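Side-chain contacts in hypothetical protein (Archaeoglobus fulgidus, PDB 2H6L), which is of unknown function but binds zinc through three histidines and belongs to the plants and prokaryotes conserved (PPC) domain family: residues Arg24-Phe29 / Cys88-Leu93; Ile35-Ile40 / Gly122-Arg127. All blocks are in the same frame, centred on the assembly; numbering follows the deposited sequence.

Interaction 1: residues Arg24-Phe29 / Cys88-Leu93; sequences RQIEEF and CHIHVL. With ZN (zinc ion), chain D.
The backbone N of C88 donates to OE2 of E27 over 3.3 Å, a long but fairly straight bond, with an angle of 162° at the hydrogen. The carboxylate receives it on the anti lone pair of OE2, the one turned away from OE1. E27 gets there with an extended chain beyond CG, and on the way its CG lies 3.8 Å from C88 SG. Cut back to an alanine here, the side chain could no longer reach, and the C88 amide would probably lose this acceptor and the sulfur one of its neighbours. I26 approaches the same sulfur at about a right angle to E27 CG, its CG2, anti to the backbone N, 3.7 Å from SG; the CG1 branch, extended (chi2 -178°), brings I26 CD1 to 4.5 Å from I90 CD1. C88 and I90 thus face the helix, while H89 and H91 lie on the other face of the strand, the NE2 of each binding the zinc ion at 2.2 Å. H104 also binds this zinc, and E114 of the second subunit accepts a hydrogen bond from H89 ND1. Helix 22-33 packs on one face of strand 85-96, which runs between strands 70-82 and 99-110 in the antiparallel sheet.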
loop_
_atom_site.group_PDB
_atom_site.type_symbol
_atom_site.label_atom_id
_atom_site.label_comp_id
_atom_site.label_asym_id
_atom_site.label_seq_id
_atom_site.Cartn_x
_atom_site.Cartn_y
_atom_site.Cartn_z
ATOM N N ARG A 24 -11.270 9.005 -12.473
ATOM C CA ARG A 24 -11.260 10.004 -13.540
ATOM C C ARG A 24 -10.283 11.154 -13.309
ATOM O O ARG A 24 -9.606 11.595 -14.243
ATOM C CB ARG A 24 -12.667 10.568 -13.753
ATOM C CG ARG A 24 -13.698 9.520 -14.153
ATOM C CD ARG A 24 -13.386 8.903 -15.506
ATOM N NE ARG A 24 -14.294 7.804 -15.822
ATOM C CZ ARG A 24 -14.314 7.151 -16.981
ATOM N NH1 ARG A 24 -13.471 7.484 -17.950
ATOM N NH2 ARG A 24 -15.173 6.160 -17.170
ATOM N N GLN A 25 -10.209 11.646 -12.075
ATOM C CA GLN A 25 -9.305 12.748 -11.764
ATOM C C GLN A 25 -7.853 12.355 -11.969
ATOM O O GLN A 25 -7.075 13.105 -12.547
ATOM C CB GLN A 25 -9.508 13.219 -10.329
ATOM C CG GLN A 25 -10.869 13.834 -10.097
ATOM C CD GLN A 25 -10.983 14.512 -8.750
ATOM O OE1 GLN A 25 -10.288 15.488 -8.473
ATOM N NE2 GLN A 25 -11.863 13.994 -7.905
ATOM N N ILE A 26 -7.488 11.173 -11.493
ATOM C CA ILE A 26 -6.125 10.704 -11.655
ATOM C C ILE A 26 -5.811 10.590 -13.143
ATOM O O ILE A 26 -4.777 11.068 -13.608
ATOM C CB ILE A 26 -5.929 9.330 -10.963
ATOM C CG1 ILE A 26 -6.079 9.507 -9.444
ATOM C CG2 ILE A 26 -4.558 8.744 -11.325
ATOM C CD1 ILE A 26 -5.868 8.240 -8.621
ATOM N N GLU A 27 -6.714 9.970 -13.893
ATOM C CA GLU A 27 -6.505 9.806 -15.325
ATOM C C GLU A 27 -6.325 11.150 -16.024
ATOM O O GLU A 27 -5.551 11.255 -16.970
ATOM C CB GLU A 27 -7.665 9.018 -15.952
ATOM C CG GLU A 27 -7.885 7.652 -15.289
ATOM C CD GLU A 27 -8.500 6.616 -16.216
ATOM O OE1 GLU A 27 -9.403 6.976 -17.002
ATOM O OE2 GLU A 27 -8.088 5.432 -16.146
ATOM N N GLU A 28 -7.026 12.181 -15.562
ATOM C CA GLU A 28 -6.878 13.494 -16.181
ATOM C C GLU A 28 -5.482 14.015 -15.879
ATOM O O GLU A 28 -4.819 14.590 -16.743
ATOM C CB GLU A 28 -7.938 14.463 -15.654
ATOM C CG GLU A 28 -9.343 14.160 -16.166
ATOM C CD GLU A 28 -10.407 15.021 -15.511
ATOM O OE1 GLU A 28 -10.277 16.263 -15.548
ATOM O OE2 GLU A 28 -11.374 14.452 -14.960
ATOM N N PHE A 29 -5.030 13.807 -14.649
ATOM C CA PHE A 29 -3.701 14.245 -14.260
ATOM C C PHE A 29 -2.634 13.580 -15.135
ATOM O O PHE A 29 -1.725 14.242 -15.642
ATOM C CB PHE A 29 -3.437 13.887 -12.802
ATOM C CG PHE A 29 -2.026 14.138 -12.376
ATOM C CD1 PHE A 29 -1.548 15.435 -12.254
ATOM C CD2 PHE A 29 -1.158 13.076 -12.137
ATOM C CE1 PHE A 29 -0.224 15.675 -11.902
ATOM C CE2 PHE A 29 0.166 13.301 -11.783
ATOM C CZ PHE A 29 0.637 14.607 -11.665
ATOM N N CYS A 88 -5.657 3.310 -15.552
ATOM C CA CYS A 88 -5.454 2.975 -14.144
ATOM C C CYS A 88 -6.076 1.638 -13.748
ATOM O O CYS A 88 -7.209 1.339 -14.110
ATOM C CB CYS A 88 -6.046 4.063 -13.233
ATOM S SG CYS A 88 -5.263 5.693 -13.306
ATOM N N HIS A 89 -5.310 0.840 -13.004
ATOM C CA HIS A 89 -5.772 -0.437 -12.482
ATOM C C HIS A 89 -5.604 -0.267 -10.980
ATOM O O HIS A 89 -4.487 -0.276 -10.473
ATOM C CB HIS A 89 -4.894 -1.594 -12.945
ATOM C CG HIS A 89 -5.366 -2.926 -12.452
ATOM N ND1 HIS A 89 -4.658 -4.092 -12.654
ATOM C CD2 HIS A 89 -6.483 -3.276 -11.772
ATOM C CE1 HIS A 89 -5.319 -5.101 -12.117
ATOM N NE2 HIS A 89 -6.431 -4.634 -11.576
ATOM N N ILE A 90 -6.712 -0.123 -10.269
ATOM C CA ILE A 90 -6.646 0.108 -8.833
ATOM C C ILE A 90 -7.485 -0.828 -7.987
ATOM O O ILE A 90 -8.621 -1.145 -8.327
ATOM C CB ILE A 90 -7.101 1.548 -8.503
ATOM C CG1 ILE A 90 -6.285 2.547 -9.317
ATOM C CG2 ILE A 90 -6.970 1.811 -6.998
ATOM C CD1 ILE A 90 -6.885 3.939 -9.347
ATOM N N HIS A 91 -6.916 -1.259 -6.867
ATOM C CA HIS A 91 -7.629 -2.112 -5.935
ATOM C C HIS A 91 -7.752 -1.325 -4.640
ATOM O O HIS A 91 -6.851 -0.564 -4.283
ATOM C CB HIS A 91 -6.877 -3.427 -5.706
ATOM C CG HIS A 91 -7.122 -4.451 -6.774
ATOM N ND1 HIS A 91 -6.949 -5.803 -6.566
ATOM C CD2 HIS A 91 -7.550 -4.320 -8.052
ATOM C CE1 HIS A 91 -7.262 -6.460 -7.668
ATOM N NE2 HIS A 91 -7.631 -5.583 -8.585
ATOM N N VAL A 92 -8.869 -1.486 -3.943
ATOM C CA VAL A 92 -9.067 -0.750 -2.705
ATOM C C VAL A 92 -9.723 -1.533 -1.598
ATOM O O VAL A 92 -10.279 -2.615 -1.799
ATOM C CB VAL A 92 -9.962 0.500 -2.907
ATOM C CG1 VAL A 92 -9.292 1.490 -3.836
ATOM C CG2 VAL A 92 -11.333 0.070 -3.446
ATOM N N LEU A 93 -9.640 -0.937 -0.418
ATOM C CA LEU A 93 -10.259 -1.439 0.794
ATOM C C LEU A 93 -10.936 -0.186 1.341
ATOM O O LEU A 93 -10.285 0.827 1.612
ATOM C CB LEU A 93 -9.203 -1.968 1.761
ATOM C CG LEU A 93 -8.856 -3.433 1.501
ATOM C CD1 LEU A 93 -7.354 -3.644 1.528
ATOM C CD2 LEU A 93 -9.557 -4.287 2.542
HETATM ZN ZN ZN D . -8.193 -5.632 -10.710
#

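Interaction 2: residues Ile35-Ile40 / Gly122-Arg127; sequences IHAAHI and GEAPER
The two backbones come nearest at A37 and A124, whose CA atoms lie 5.2 Å apart where the chain enters strand 38-43 and passes the loop that follows strand 113-119. The A124 methyl points at segment 35-40 and meets two successive residues of it. H36 offers both backbone and side chain: its carbonyl O is 3.6 Å from A124 CB, and its own CB, 3.7 Å from that same methyl, is the atom the methyl points at most nearly. With CG anti to its carbonyl carbon (chi1 -63°), H36 carries its imidazole away from the loop, and it is the root of the side chain that touches. A37 lies against the flank of the methyl, its CB 4.0 Å from A124 CB and nearly as close to A124 CA. One step farther along the loop, the CD corner of the P125 ring comes within 4.3 Å of A37 CB, a looser touch. Between the segments the contact is van der Waals in kind, and with alanine on both sides the backbones can probably approach this closely at one point. Through their backbones A37 pairs with L120 and P125 with M81. F6 of strand 2-7 packs against both A37 and P125, while W138 of strand 136-138 also touches the proline, so the contact joins the start of strand 38-43 to the loop between strands 113-119 and 127-129, beside strand 70-82.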
loop_
_atom_site.group_PDB
_atom_site.type_symbol
_atom_site.label_atom_id
_atom_site.label_comp_id
_atom_site.label_asym_id
_atom_site.label_seq_id
_atom_site.Cartn_x
_atom_site.Cartn_y
_atom_site.Cartn_z
ATOM N N ILE A 35 2.013 10.874 -18.355
ATOM C CA ILE A 35 2.564 9.733 -17.620
ATOM C C ILE A 35 1.901 8.464 -18.163
ATOM O O ILE A 35 0.682 8.335 -18.103
ATOM C CB ILE A 35 2.248 9.822 -16.105
ATOM C CG1 ILE A 35 2.651 11.191 -15.548
ATOM C CG2 ILE A 35 2.981 8.713 -15.360
ATOM C CD1 ILE A 35 4.117 11.463 -15.610
ATOM N N HIS A 36 2.694 7.533 -18.683
ATOM C CA HIS A 36 2.145 6.297 -19.240
ATOM C C HIS A 36 2.373 5.065 -18.376
ATOM O O HIS A 36 1.771 4.017 -18.608
ATOM C CB HIS A 36 2.725 6.051 -20.635
ATOM C CG HIS A 36 2.371 7.111 -21.630
ATOM N ND1 HIS A 36 2.889 7.140 -22.907
ATOM C CD2 HIS A 36 1.549 8.185 -21.534
ATOM C CE1 HIS A 36 2.404 8.185 -23.554
ATOM N NE2 HIS A 36 1.588 8.835 -22.743
ATOM N N ALA A 37 3.245 5.193 -17.381
ATOM C CA ALA A 37 3.548 4.091 -16.476
ATOM C C ALA A 37 3.820 4.679 -15.096
ATOM O O ALA A 37 4.556 5.653 -14.972
ATOM C CB ALA A 37 4.770 3.325 -16.978
ATOM N N ALA A 38 3.220 4.098 -14.064
ATOM C CA ALA A 38 3.414 4.602 -12.707
ATOM C C ALA A 38 2.838 3.697 -11.632
ATOM O O ALA A 38 2.081 2.769 -11.917
ATOM C CB ALA A 38 2.790 5.989 -12.579
ATOM N N HIS A 39 3.230 3.972 -10.391
ATOM C CA HIS A 39 2.732 3.247 -9.234
ATOM C C HIS A 39 1.819 4.252 -8.545
ATOM O O HIS A 39 2.153 5.435 -8.464
ATOM C CB HIS A 39 3.867 2.865 -8.288
ATOM C CG HIS A 39 3.398 2.208 -7.027
ATOM N ND1 HIS A 39 3.791 2.631 -5.775
ATOM C CD2 HIS A 39 2.575 1.150 -6.828
ATOM C CE1 HIS A 39 3.232 1.861 -4.859
ATOM N NE2 HIS A 39 2.489 0.955 -5.472
ATOM N N ILE A 40 0.676 3.785 -8.054
ATOM C CA ILE A 40 -0.297 4.656 -7.410
ATOM C C ILE A 40 -0.660 4.228 -6.001
ATOM O O ILE A 40 -0.799 3.041 -5.717
ATOM C CB ILE A 40 -1.612 4.688 -8.204
ATOM C CG1 ILE A 40 -1.375 5.278 -9.595
ATOM C CG2 ILE A 40 -2.665 5.468 -7.433
ATOM C CD1 ILE A 40 -2.570 5.110 -10.525
ATOM N N GLY A 122 10.249 4.669 -18.781
ATOM C CA GLY A 122 10.724 3.505 -19.511
ATOM C C GLY A 122 9.607 3.066 -20.434
ATOM O O GLY A 122 8.628 3.791 -20.598
ATOM N N GLU A 123 9.734 1.896 -21.044
ATOM C CA GLU A 123 8.681 1.422 -21.938
ATOM C C GLU A 123 7.444 1.046 -21.132
ATOM O O GLU A 123 7.487 0.149 -20.302
ATOM C CB GLU A 123 9.166 0.216 -22.740
ATOM C CG GLU A 123 10.347 0.520 -23.636
ATOM C CD GLU A 123 10.074 1.687 -24.567
ATOM O OE1 GLU A 123 8.943 1.771 -25.089
ATOM O OE2 GLU A 123 10.987 2.512 -24.788
ATOM N N ALA A 124 6.340 1.740 -21.381
ATOM C CA ALA A 124 5.098 1.474 -20.670
ATOM C C ALA A 124 4.449 0.165 -21.100
ATOM O O ALA A 124 4.356 -0.136 -22.290
ATOM C CB ALA A 124 4.115 2.628 -20.885
ATOM N N PRO A 125 4.006 -0.643 -20.128
ATOM C CA PRO A 125 3.366 -1.905 -20.504
ATOM C C PRO A 125 1.994 -1.628 -21.116
ATOM O O PRO A 125 1.287 -0.704 -20.695
ATOM C CB PRO A 125 3.289 -2.666 -19.184
ATOM C CG PRO A 125 3.211 -1.582 -18.162
ATOM C CD PRO A 125 4.188 -0.552 -18.670
ATOM N N GLU A 126 1.645 -2.414 -22.130
ATOM C CA GLU A 126 0.373 -2.266 -22.813
ATOM C C GLU A 126 -0.526 -3.436 -22.445
ATOM O O GLU A 126 -0.068 -4.576 -22.346
ATOM C CB GLU A 126 0.583 -2.243 -24.326
ATOM C CG GLU A 126 1.537 -1.172 -24.820
ATOM C CD GLU A 126 1.594 -1.113 -26.333
ATOM O OE1 GLU A 126 0.537 -0.844 -26.945
ATOM O OE2 GLU A 126 2.681 -1.340 -26.909
ATOM N N ARG A 127 -1.805 -3.153 -22.246
ATOM C CA ARG A 127 -2.759 -4.189 -21.889
ATOM C C ARG A 127 -3.438 -4.782 -23.120
ATOM O O ARG A 127 -4.028 -4.066 -23.930
ATOM C CB ARG A 127 -3.809 -3.628 -20.923
ATOM C CG ARG A 127 -3.266 -3.357 -19.521
ATOM C CD ARG A 127 -4.327 -2.812 -18.573
ATOM N NE ARG A 127 -3.754 -2.492 -17.266
ATOM C CZ ARG A 127 -3.370 -3.400 -16.375
ATOM N NH1 ARG A 127 -3.506 -4.693 -16.640
ATOM N NH2 ARG A 127 -2.837 -3.015 -15.221
#

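Interaction 1 is buried close to the centre of the chain, whereas interaction 2 has its centre about 12 Å from that of the chain and is only partly buried, with H36 exposed. The first joins helix to strand through a carboxylate-amide bond and apolar contacts; the second sets a loop against a strand entrance by methyl and ring contacts. Helix 22-33 is followed in the chain by strand 38-43, and I40 connects the two sites: its CD1 is 3.9 Å from C88 SG and 4.2 Å from I26 CG2. Beside the zinc ligands, R127 packs with NH2 3.3 Å from H89 ND1 and forms a salt bridge with E114 of the second subunit, so that segments of both interactions reach that subunit.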